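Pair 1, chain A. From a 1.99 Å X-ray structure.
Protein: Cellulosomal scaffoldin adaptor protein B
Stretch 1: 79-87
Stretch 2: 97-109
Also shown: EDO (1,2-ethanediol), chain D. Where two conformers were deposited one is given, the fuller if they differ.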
# COMPACT_ATOMS: atom_id res chain seq x y z
N GLU A 79 -15.47 10.00 -6.64
CA GLU A 79 -16.70 9.28 -6.33
C GLU A 79 -17.48 8.87 -7.56
O GLU A 79 -18.07 7.80 -7.57
CB GLU A 79 -17.59 10.04 -5.33
CG GLU A 79 -17.11 9.99 -3.84
CD GLU A 79 -16.78 8.55 -3.26
OE1 GLU A 79 -17.54 7.55 -3.46
OE2 GLU A 79 -15.74 8.42 -2.57
N ASP A 80 -17.43 9.67 -8.61
CA ASP A 80 -17.97 9.32 -9.92
C ASP A 80 -17.58 7.97 -10.50
O ASP A 80 -18.32 7.41 -11.33
CB ASP A 80 -17.62 10.41 -10.93
CG ASP A 80 -18.34 11.71 -10.64
OD1 ASP A 80 -19.20 11.72 -9.72
OD2 ASP A 80 -18.04 12.71 -11.32
N TYR A 81 -16.43 7.44 -10.09
CA TYR A 81 -15.92 6.18 -10.67
C TYR A 81 -16.19 4.99 -9.75
O TYR A 81 -15.80 3.84 -10.04
CB TYR A 81 -14.43 6.32 -10.98
CG TYR A 81 -14.07 7.50 -11.86
CD1 TYR A 81 -12.81 8.10 -11.79
CD2 TYR A 81 -14.97 8.00 -12.80
CE1 TYR A 81 -12.47 9.17 -12.57
CE2 TYR A 81 -14.65 9.07 -13.60
CZ TYR A 81 -13.40 9.64 -13.48
OH TYR A 81 -13.07 10.68 -14.27
N GLY A 82 -16.89 5.25 -8.65
CA GLY A 82 -17.37 4.18 -7.76
C GLY A 82 -16.25 3.36 -7.13
O GLY A 82 -16.15 2.16 -7.36
N PRO A 83 -15.41 3.99 -6.31
CA PRO A 83 -14.36 3.22 -5.61
C PRO A 83 -14.92 2.29 -4.50
O PRO A 83 -15.89 2.64 -3.81
CB PRO A 83 -13.47 4.30 -4.99
CG PRO A 83 -14.40 5.49 -4.81
CD PRO A 83 -15.33 5.43 -6.02
N ILE A 84 -14.36 1.10 -4.41
CA ILE A 84 -14.69 0.22 -3.32
C ILE A 84 -13.35 -0.15 -2.64
O ILE A 84 -12.32 -0.31 -3.33
CB ILE A 84 -15.57 -0.96 -3.84
CG1 ILE A 84 -16.12 -1.81 -2.71
CG2 ILE A 84 -14.83 -1.81 -4.88
CD1 ILE A 84 -17.00 -2.95 -3.22
N VAL A 85 -13.34 -0.22 -1.31
CA VAL A 85 -12.10 -0.50 -0.57
C VAL A 85 -12.39 -1.58 0.46
O VAL A 85 -13.49 -1.59 1.04
CB VAL A 85 -11.59 0.80 0.10
CG1 VAL A 85 -12.61 1.38 1.12
CG2 VAL A 85 -10.21 0.62 0.72
N GLN A 86 -11.42 -2.48 0.68
CA GLN A 86 -11.56 -3.55 1.69
C GLN A 86 -10.19 -3.91 2.30
O GLN A 86 -9.18 -3.89 1.59
CB GLN A 86 -12.18 -4.82 1.09
CG GLN A 86 -12.69 -5.85 2.13
CD GLN A 86 -13.19 -7.16 1.53
OE1 GLN A 86 -13.24 -7.35 0.30
NE2 GLN A 86 -13.58 -8.08 2.39
N GLY A 87 -10.18 -4.25 3.60
CA GLY A 87 -8.99 -4.81 4.27
C GLY A 87 -9.28 -6.18 4.85
O GLY A 87 -10.30 -6.33 5.52
N ASN A 97 -3.65 -7.13 4.07
CA ASN A 97 -4.04 -7.24 2.68
C ASN A 97 -5.16 -6.22 2.41
O ASN A 97 -6.26 -6.28 3.03
CB ASN A 97 -4.41 -8.69 2.34
CG ASN A 97 -4.47 -8.92 0.86
OD1 ASN A 97 -5.42 -8.49 0.20
ND2 ASN A 97 -3.46 -9.60 0.31
N LEU A 98 -4.86 -5.28 1.51
CA LEU A 98 -5.66 -4.12 1.24
C LEU A 98 -5.95 -4.05 -0.26
O LEU A 98 -5.05 -4.28 -1.09
CB LEU A 98 -4.89 -2.84 1.55
CG LEU A 98 -3.95 -2.76 2.76
CD1 LEU A 98 -3.10 -1.51 2.66
CD2 LEU A 98 -4.78 -2.70 4.03
N SER A 99 -7.18 -3.69 -0.59
CA SER A 99 -7.60 -3.52 -1.97
C SER A 99 -8.50 -2.33 -2.08
O SER A 99 -9.39 -2.13 -1.27
CB SER A 99 -8.38 -4.71 -2.48
OG SER A 99 -7.67 -5.89 -2.32
N ARG A 100 -8.27 -1.56 -3.13
CA ARG A 100 -9.15 -0.50 -3.53
C ARG A 100 -9.17 -0.42 -5.05
O ARG A 100 -8.09 -0.35 -5.68
CB ARG A 100 -8.68 0.81 -2.90
CG ARG A 100 -9.63 1.95 -3.12
CD ARG A 100 -9.24 3.23 -2.37
NE ARG A 100 -10.22 4.29 -2.65
CZ ARG A 100 -11.12 4.78 -1.78
NH1 ARG A 100 -11.18 4.32 -0.53
NH2 ARG A 100 -11.94 5.77 -2.16
N SER A 101 -10.38 -0.38 -5.63
CA SER A 101 -10.56 -0.26 -7.09
C SER A 101 -11.73 0.67 -7.45
O SER A 101 -12.69 0.76 -6.72
CB SER A 101 -10.90 -1.61 -7.73
OG SER A 101 -9.76 -2.39 -8.05
N TYR A 102 -11.65 1.33 -8.61
CA TYR A 102 -12.83 1.88 -9.26
C TYR A 102 -13.66 0.76 -9.87
O TYR A 102 -13.10 -0.23 -10.36
CB TYR A 102 -12.38 2.83 -10.36
CG TYR A 102 -11.87 4.17 -9.85
CD1 TYR A 102 -10.81 4.83 -10.49
CD2 TYR A 102 -12.44 4.78 -8.75
CE1 TYR A 102 -10.35 6.07 -10.05
CE2 TYR A 102 -11.98 6.01 -8.28
CZ TYR A 102 -10.95 6.67 -8.96
OH TYR A 102 -10.49 7.89 -8.49
N THR A 103 -14.98 0.93 -9.87
CA THR A 103 -15.88 -0.06 -10.46
C THR A 103 -16.61 0.46 -11.71
O THR A 103 -16.97 -0.34 -12.60
CB THR A 103 -16.96 -0.54 -9.43
OG1 THR A 103 -17.59 0.59 -8.83
CG2 THR A 103 -16.32 -1.40 -8.34
N ALA A 104 -16.82 1.77 -11.77
CA ALA A 104 -17.49 2.41 -12.93
C ALA A 104 -16.42 2.77 -13.99
O ALA A 104 -16.09 3.96 -14.22
CB ALA A 104 -18.27 3.69 -12.48
N LEU A 105 -15.84 1.73 -14.59
CA LEU A 105 -14.64 1.88 -15.44
C LEU A 105 -14.96 2.61 -16.72
O LEU A 105 -14.16 3.41 -17.20
CB LEU A 105 -14.04 0.51 -15.76
CG LEU A 105 -13.60 -0.24 -14.50
CD1 LEU A 105 -12.90 -1.50 -14.94
CD2 LEU A 105 -12.67 0.68 -13.64
N GLU A 106 -16.13 2.31 -17.29
CA GLU A 106 -16.57 3.04 -18.49
C GLU A 106 -16.61 4.57 -18.27
O GLU A 106 -16.09 5.32 -19.12
CB GLU A 106 -17.91 2.52 -18.99
CG GLU A 106 -18.24 3.00 -20.42
CD GLU A 106 -19.47 2.34 -20.92
OE1 GLU A 106 -20.39 2.09 -20.11
OE2 GLU A 106 -19.53 2.01 -22.12
N VAL A 107 -17.19 5.01 -17.15
CA VAL A 107 -17.22 6.45 -16.77
C VAL A 107 -15.77 6.98 -16.69
O VAL A 107 -15.41 7.99 -17.33
CB VAL A 107 -17.96 6.71 -15.43
CG1 VAL A 107 -18.00 8.23 -15.07
CG2 VAL A 107 -19.41 6.13 -15.43
N TYR A 108 -14.93 6.25 -15.95
CA TYR A 108 -13.49 6.53 -15.85
C TYR A 108 -12.81 6.61 -17.24
O TYR A 108 -12.17 7.60 -17.58
CB TYR A 108 -12.82 5.46 -14.98
CG TYR A 108 -11.34 5.67 -14.63
CD1 TYR A 108 -10.76 6.96 -14.60
CD2 TYR A 108 -10.54 4.58 -14.26
CE1 TYR A 108 -9.41 7.14 -14.24
CE2 TYR A 108 -9.21 4.75 -13.88
CZ TYR A 108 -8.63 6.02 -13.87
OH TYR A 108 -7.30 6.18 -13.48
N ARG A 109 -12.95 5.59 -18.05
CA ARG A 109 -12.33 5.62 -19.37
C ARG A 109 -12.79 6.87 -20.12
O ARG A 109 -11.99 7.51 -20.81
CB ARG A 109 -12.63 4.35 -20.19
CG ARG A 109 -11.95 3.06 -19.65
CD ARG A 109 -12.18 1.87 -20.58
NE ARG A 109 -13.59 1.58 -20.89
CZ ARG A 109 -14.35 0.68 -20.26
NH1 ARG A 109 -13.87 -0.03 -19.24
NH2 ARG A 109 -15.60 0.48 -20.64
C1 EDO D . -9.06 -7.32 0.25
O1 EDO D . -7.66 -7.04 0.18
C2 EDO D . -9.23 -8.82 0.24
O2 EDO D . -9.17 -9.30 -1.10
O HOH W 1 -14.48 6.08 -0.59

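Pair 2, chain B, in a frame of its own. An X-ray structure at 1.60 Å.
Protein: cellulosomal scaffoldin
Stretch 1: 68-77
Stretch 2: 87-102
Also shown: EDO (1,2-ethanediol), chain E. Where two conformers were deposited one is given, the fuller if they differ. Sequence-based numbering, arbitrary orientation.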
# COMPACT_ATOMS: atom_id res chain seq x y z
N GLN B 68 1.10 -10.82 9.49
CA GLN B 68 2.04 -10.78 10.62
C GLN B 68 2.15 -12.13 11.32
O GLN B 68 2.92 -12.25 12.25
CB GLN B 68 1.67 -9.66 11.62
CG GLN B 68 1.79 -8.27 10.96
CD GLN B 68 3.21 -7.94 10.45
OE1 GLN B 68 3.40 -7.44 9.33
NE2 GLN B 68 4.22 -8.17 11.30
N GLY B 69 1.42 -13.12 10.82
CA GLY B 69 1.54 -14.49 11.31
C GLY B 69 2.88 -15.14 10.97
O GLY B 69 3.59 -14.71 10.04
N ARG B 70 3.21 -16.22 11.69
CA ARG B 70 4.49 -16.88 11.56
C ARG B 70 4.41 -17.91 10.44
O ARG B 70 4.53 -19.13 10.69
CB ARG B 70 4.87 -17.62 12.87
CG ARG B 70 5.18 -16.75 14.07
CD ARG B 70 6.66 -16.48 14.20
NE ARG B 70 7.05 -15.34 13.37
CZ ARG B 70 8.07 -14.52 13.63
NH1 ARG B 70 8.82 -14.71 14.72
NH2 ARG B 70 8.34 -13.52 12.79
N PHE B 71 4.17 -17.44 9.21
CA PHE B 71 4.04 -18.33 8.07
C PHE B 71 5.04 -17.95 6.97
O PHE B 71 4.72 -17.99 5.77
CB PHE B 71 2.59 -18.36 7.54
CG PHE B 71 1.53 -18.42 8.64
CD1 PHE B 71 0.59 -17.41 8.77
CD2 PHE B 71 1.51 -19.47 9.54
CE1 PHE B 71 -0.36 -17.44 9.80
CE2 PHE B 71 0.56 -19.52 10.58
CZ PHE B 71 -0.35 -18.50 10.71
N ASN B 72 6.24 -17.58 7.40
CA ASN B 72 7.35 -17.25 6.50
C ASN B 72 6.96 -16.14 5.53
O ASN B 72 6.98 -16.32 4.32
CB ASN B 72 7.85 -18.50 5.76
CG ASN B 72 8.40 -19.55 6.72
OD1 ASN B 72 7.73 -20.52 7.05
ND2 ASN B 72 9.62 -19.33 7.18
N ALA B 73 6.57 -14.99 6.08
CA ALA B 73 6.24 -13.82 5.22
C ALA B 73 7.50 -13.31 4.55
O ALA B 73 8.64 -13.44 5.10
CB ALA B 73 5.58 -12.72 6.03
N THR B 74 7.32 -12.82 3.33
CA THR B 74 8.45 -12.25 2.60
C THR B 74 8.00 -10.89 2.02
O THR B 74 6.88 -10.78 1.59
CB THR B 74 8.96 -13.23 1.54
OG1 THR B 74 10.20 -12.73 1.01
CG2 THR B 74 7.98 -13.38 0.39
N ASP B 75 8.89 -9.91 2.04
CA ASP B 75 8.64 -8.54 1.59
C ASP B 75 9.38 -8.30 0.27
O ASP B 75 10.42 -8.92 0.00
CB ASP B 75 9.25 -7.52 2.57
CG ASP B 75 8.51 -7.41 3.88
OD1 ASP B 75 7.39 -7.91 4.00
OD2 ASP B 75 9.10 -6.80 4.80
N MET B 76 8.86 -7.38 -0.54
CA MET B 76 9.51 -6.89 -1.77
C MET B 76 9.29 -5.40 -1.78
O MET B 76 8.20 -4.95 -1.48
CB MET B 76 8.86 -7.55 -3.02
CG MET B 76 7.93 -6.67 -3.85
SD MET B 76 8.79 -5.42 -4.91
CE MET B 76 7.47 -5.27 -6.10
N SER B 77 10.33 -4.63 -2.09
CA SER B 77 10.20 -3.16 -2.24
C SER B 77 11.25 -2.69 -3.22
O SER B 77 12.45 -2.83 -2.97
CB SER B 77 10.26 -2.40 -0.89
OG SER B 77 11.34 -2.84 -0.03
N ASN B 87 6.59 0.52 -5.50
CA ASN B 87 6.16 -0.83 -5.90
C ASN B 87 6.64 -1.75 -4.78
O ASN B 87 7.87 -1.80 -4.51
CB ASN B 87 6.81 -1.26 -7.20
CG ASN B 87 6.30 -2.63 -7.71
OD1 ASN B 87 5.16 -3.00 -7.51
ND2 ASN B 87 7.14 -3.34 -8.38
N PHE B 88 5.71 -2.41 -4.10
CA PHE B 88 6.11 -3.24 -2.98
C PHE B 88 5.04 -4.28 -2.71
O PHE B 88 3.91 -4.20 -3.22
CB PHE B 88 6.32 -2.37 -1.71
CG PHE B 88 5.08 -1.56 -1.31
CD1 PHE B 88 4.20 -2.05 -0.31
CD2 PHE B 88 4.80 -0.32 -1.92
CE1 PHE B 88 3.07 -1.32 0.08
CE2 PHE B 88 3.66 0.40 -1.57
CZ PHE B 88 2.79 -0.08 -0.56
N GLY B 89 5.38 -5.26 -1.89
CA GLY B 89 4.40 -6.30 -1.61
C GLY B 89 4.87 -7.11 -0.42
O GLY B 89 6.04 -7.01 0.01
N ARG B 90 3.96 -7.94 0.08
CA ARG B 90 4.27 -8.85 1.17
C ARG B 90 3.36 -10.06 1.05
O ARG B 90 2.19 -9.93 0.70
CB ARG B 90 4.08 -8.16 2.53
CG ARG B 90 4.37 -9.09 3.74
CD ARG B 90 4.41 -8.23 5.02
NE ARG B 90 4.46 -9.05 6.23
CZ ARG B 90 5.59 -9.35 6.87
NH1 ARG B 90 6.78 -8.93 6.40
NH2 ARG B 90 5.55 -10.07 8.00
N LEU B 91 3.92 -11.23 1.28
CA LEU B 91 3.12 -12.46 1.17
C LEU B 91 3.60 -13.55 2.11
O LEU B 91 4.77 -13.57 2.50
CB LEU B 91 3.10 -12.97 -0.26
CG LEU B 91 4.45 -13.32 -0.85
CD1 LEU B 91 4.87 -14.76 -0.60
CD2 LEU B 91 4.37 -13.05 -2.36
N TYR B 92 2.68 -14.43 2.48
CA TYR B 92 3.07 -15.57 3.26
C TYR B 92 3.58 -16.63 2.31
O TYR B 92 2.87 -17.02 1.36
CB TYR B 92 1.85 -16.13 3.96
CG TYR B 92 1.32 -15.38 5.15
CD1 TYR B 92 -0.05 -15.24 5.32
CD2 TYR B 92 2.19 -14.84 6.11
CE1 TYR B 92 -0.57 -14.61 6.50
CE2 TYR B 92 1.69 -14.19 7.29
CZ TYR B 92 0.29 -14.08 7.43
OH TYR B 92 -0.28 -13.49 8.52
N MET B 93 4.79 -17.13 2.55
CA MET B 93 5.32 -18.22 1.66
C MET B 93 4.85 -19.60 2.14
O MET B 93 4.62 -20.50 1.33
CB MET B 93 6.85 -18.17 1.58
CG MET B 93 7.39 -16.90 0.96
SD MET B 93 9.20 -16.98 0.69
CE MET B 93 9.74 -16.88 2.37
N ASN B 94 4.72 -19.77 3.46
CA ASN B 94 4.33 -21.06 4.02
C ASN B 94 2.80 -21.11 4.09
O ASN B 94 2.19 -20.96 5.14
CB ASN B 94 4.98 -21.29 5.38
CG ASN B 94 4.92 -22.75 5.79
OD1 ASN B 94 4.02 -23.50 5.36
ND2 ASN B 94 5.89 -23.18 6.57
N LEU B 95 2.18 -21.29 2.94
CA LEU B 95 0.71 -21.30 2.87
C LEU B 95 0.13 -22.50 3.61
O LEU B 95 -0.99 -22.41 4.16
CB LEU B 95 0.22 -21.29 1.44
CG LEU B 95 0.54 -20.04 0.62
CD1 LEU B 95 0.01 -20.19 -0.85
CD2 LEU B 95 0.06 -18.72 1.31
N SER B 96 0.85 -23.62 3.61
CA SER B 96 0.33 -24.81 4.30
C SER B 96 0.23 -24.51 5.80
O SER B 96 -0.78 -24.86 6.44
CB SER B 96 1.20 -26.06 4.01
OG SER B 96 2.38 -26.01 4.76
N ALA B 97 1.24 -23.83 6.37
CA ALA B 97 1.18 -23.51 7.81
C ALA B 97 0.06 -22.51 8.10
O ALA B 97 -0.65 -22.60 9.11
CB ALA B 97 2.50 -22.99 8.32
N TYR B 98 -0.11 -21.56 7.19
CA TYR B 98 -1.18 -20.56 7.26
C TYR B 98 -2.55 -21.25 7.24
O TYR B 98 -3.40 -20.98 8.09
CB TYR B 98 -1.00 -19.55 6.11
CG TYR B 98 -2.04 -18.43 6.04
CD1 TYR B 98 -2.70 -17.96 7.22
CD2 TYR B 98 -2.35 -17.83 4.81
CE1 TYR B 98 -3.66 -16.98 7.15
CE2 TYR B 98 -3.27 -16.82 4.72
CZ TYR B 98 -3.92 -16.38 5.92
OH TYR B 98 -4.86 -15.40 5.79
N ARG B 99 -2.75 -22.18 6.32
CA ARG B 99 -4.03 -22.86 6.21
C ARG B 99 -4.29 -23.64 7.48
O ARG B 99 -5.43 -23.70 7.93
CB ARG B 99 -4.06 -23.81 5.00
CG ARG B 99 -4.17 -23.09 3.67
CD ARG B 99 -4.40 -24.02 2.47
NE ARG B 99 -3.39 -25.09 2.34
CZ ARG B 99 -2.31 -25.03 1.54
NH1 ARG B 99 -2.07 -23.96 0.79
NH2 ARG B 99 -1.44 -26.05 1.49
N ALA B 100 -3.24 -24.20 8.07
CA ALA B 100 -3.37 -25.05 9.26
C ALA B 100 -3.69 -24.24 10.54
O ALA B 100 -4.14 -24.80 11.55
CB ALA B 100 -2.13 -25.85 9.45
N SER B 101 -3.47 -22.93 10.49
CA SER B 101 -3.74 -22.04 11.63
C SER B 101 -5.22 -21.89 11.92
O SER B 101 -5.58 -21.56 13.06
CB SER B 101 -3.15 -20.63 11.38
OG SER B 101 -3.95 -19.89 10.46
N GLY B 102 -6.07 -22.11 10.93
CA GLY B 102 -7.50 -21.84 11.08
C GLY B 102 -7.87 -20.37 11.33
O GLY B 102 -9.00 -20.07 11.80
C1 EDO E . 8.18 -15.98 10.34
O1 EDO E . 7.53 -17.21 10.04
C2 EDO E . 8.18 -15.11 9.11
O2 EDO E . 6.92 -14.45 8.90

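The sharpest difference lies beside an arginine that both pairs place at the same position. In pair 2, D75(B) forms a salt bridge with R90(B), OD1 to NH1 at 2.7 Å, the carboxylate meeting the guanidinium near its plane. The matching residue in pair 1, V85(A), has no charge to offer; R100(A) extends along the same path but its guanidinium meets only hydrocarbon from the facing strand, with NH1 3.6 Å from CB of V85(A) and NH2 3.5 Å from CB of P83(A). Its NH2 also donates to a water, 3.0 Å away, which gives a weak bond of 3.3 Å to OE2 of E79(A).

Around this exchange the backbones agree closely, with an RMSD of 0.7 Å over 14 central residues. In each pair two antiparallel strands run side by side, their directions 171° apart in pair 1 and 166° in pair 2, and the second strand leads into a helix. I84(A) and S101(A) exchange backbone hydrogen bonds (N to O 2.9 Å, and O to N 3.0 Å), as do T74(B) and L91(B) (N to O 2.8 Å, and O to N 3.0 Å).

An aromatic residue ahead of the first strand fills the space between strand and helix. Y81(A) and F71(B) superpose with side-chain centres 0.8 Å apart, and each directs its ring edge toward the face of a tyrosine, Y102(A) or Y92(B). The helix covers one face of the ring: CA of Y108(A) lies 3.8 Å from the Y81(A) ring centroid, and CA of Y98(B) 3.6 Å from that of F71(B). Beside the ring, V107(A) places CG1 3.8 Å from CE2 of Y81(A), whereas the smaller A97(B) brings CB to 3.9 Å from CD2 of F71(B).

One residue in the turn before the strand has positive phi in each pair, glycine in G82(A) and asparagine in N72(B). G82(A) has no side chain, and an ideal CB there would clash with OG1 of T103(A), which donates to the O of G82(A) at 2.6 Å. N72(B) accommodates its side chain opposite M93(B), which lacks that hydroxyl; its OD1 accepts from ND2 of N94(B) at 3.3 Å. N94(B) also caps the helix, its OD1 accepting from N of A97(B) at 3.0 Å, a bond that A104(A), at the same N-cap position, cannot make.

On the strand face carrying I84(A) and T74(B), packing also changes: CG2 of T74(B) lies 3.5 Å from CD1 of L91(B), where pair 1 has the small S101(A).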